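Local coordinates for Xyn30D (Paenibacillus barcinonensis, PDB 4QB6), which belongs to glycoside hydrolase family 30, probably cleaves glucuronoxylan as an endo-xylanase, and binds glucuronic acid-bearing sugars through its attached calcium-binding CBM35 domain, the part in this chain, at residues Val135-Ser139 against Gly140-Leu144. Sequence-based numbering, arbitrary orientation. Where two conformers were deposited one is given.
Sequences VAMNS and GVNTL
Met137 and Asn142 share one rotation about the first side-chain bond (chi1 -53° and -61°), with CG on the side of the main-chain N and opposite the carbonyl carbon; this continues the course their CB atoms already take toward each other across the inside of the turn. Met137 then bends at chi3 (87°), and its CE comes to rest 3.7 Å from CB of Asn142. Further inward the same methyl lies 4.3 Å from CD1 of Leu144, so the flexible thioether bridges a polar turn and the apolar interior. The amide of Asn142 faces the chain at Asn138: its CG is 3.5 Å from O of Asn138. That carbonyl oxygen, Asn138 O, accepts a hydrogen bond from ND2 of Asn83. An alanine here in place of Asn142 would keep the CB on which the Met137 methyl rests, but would probably leave the main chain of Asn138 without the amide that faces it. Gly140 suits its place because its phi is positive and a beta carbon there would collide with Ser139 O. One water spans Ser139 O and Val141 O, donating to both at 2.7 Å from each and tying the carbonyls together. The turn carries the chain from strand 128-137, at the edge of one sheet of the beta-sandwich, to strand 140-149 in the other, each pairing with its own neighbours, among them Gly87 for Met137 and Ile81 for Asn142. The chemistry thus divides by depth: Met137 and Leu144, both buried, meet on the inner side of the turn, while the Asn142 amide lies against the polar main chain of Asn138 and the water and Asn83 bond to carbonyls where the chain changes sheets.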
# COMPACT_ATOMS: atom_id res chain seq x y z
N VAL A 135 8.18 9.70 -1.29
CA VAL A 135 7.17 10.70 -0.97
C VAL A 135 7.61 11.49 0.26
O VAL A 135 8.27 10.95 1.15
CB VAL A 135 5.78 10.08 -0.75
CG1 VAL A 135 5.19 9.54 -2.04
CG2 VAL A 135 5.81 9.01 0.34
N ALA A 136 7.14 12.73 0.35
CA ALA A 136 7.42 13.57 1.50
C ALA A 136 6.50 13.19 2.63
O ALA A 136 5.30 12.99 2.44
CB ALA A 136 7.19 15.02 1.14
N MET A 137 7.04 13.05 3.83
CA MET A 137 6.23 12.88 5.01
C MET A 137 6.80 13.73 6.14
O MET A 137 7.92 14.22 6.07
CB MET A 137 6.15 11.43 5.46
CG MET A 137 5.72 10.45 4.39
SD MET A 137 5.45 8.79 5.00
CE MET A 137 3.76 8.96 5.51
N ASN A 138 6.00 13.92 7.16
CA ASN A 138 6.40 14.68 8.36
C ASN A 138 6.91 13.78 9.42
O ASN A 138 6.64 12.59 9.45
CB ASN A 138 5.19 15.42 8.91
CG ASN A 138 4.70 16.48 7.97
OD1 ASN A 138 5.46 17.00 7.17
ND2 ASN A 138 3.42 16.75 8.01
N SER A 139 7.66 14.36 10.34
CA SER A 139 7.97 13.70 11.59
C SER A 139 6.68 13.44 12.38
O SER A 139 5.66 14.06 12.12
CB SER A 139 8.89 14.55 12.43
OG SER A 139 8.24 15.70 12.86
N GLY A 140 6.74 12.49 13.28
CA GLY A 140 5.59 12.15 14.10
C GLY A 140 4.62 11.26 13.36
O GLY A 140 5.03 10.56 12.40
N VAL A 141 3.36 11.27 13.76
CA VAL A 141 2.34 10.40 13.19
C VAL A 141 1.72 10.99 11.96
O VAL A 141 1.33 12.14 11.92
CB VAL A 141 1.25 10.10 14.24
CG1 VAL A 141 0.21 9.17 13.65
CG2 VAL A 141 1.87 9.43 15.44
N ASN A 142 1.67 10.15 10.91
CA ASN A 142 1.15 10.51 9.60
C ASN A 142 0.11 9.48 9.15
O ASN A 142 0.05 8.37 9.67
CB ASN A 142 2.24 10.45 8.52
CG ASN A 142 3.40 11.40 8.76
OD1 ASN A 142 4.20 11.23 9.71
ND2 ASN A 142 3.56 12.34 7.88
N THR A 143 -0.68 9.88 8.16
CA THR A 143 -1.57 8.94 7.47
C THR A 143 -1.12 8.76 6.02
O THR A 143 -0.50 9.66 5.41
CB THR A 143 -3.03 9.39 7.49
OG1 THR A 143 -3.18 10.55 6.71
CG2 THR A 143 -3.51 9.66 8.90
N LEU A 144 -1.42 7.60 5.46
CA LEU A 144 -1.16 7.33 4.05
C LEU A 144 -2.29 6.45 3.56
O LEU A 144 -2.56 5.40 4.16
CB LEU A 144 0.18 6.63 3.89
CG LEU A 144 0.73 6.41 2.49
CD1 LEU A 144 2.25 6.37 2.47
CD2 LEU A 144 0.17 5.12 1.90
O HOH W 1 2.97 14.31 12.17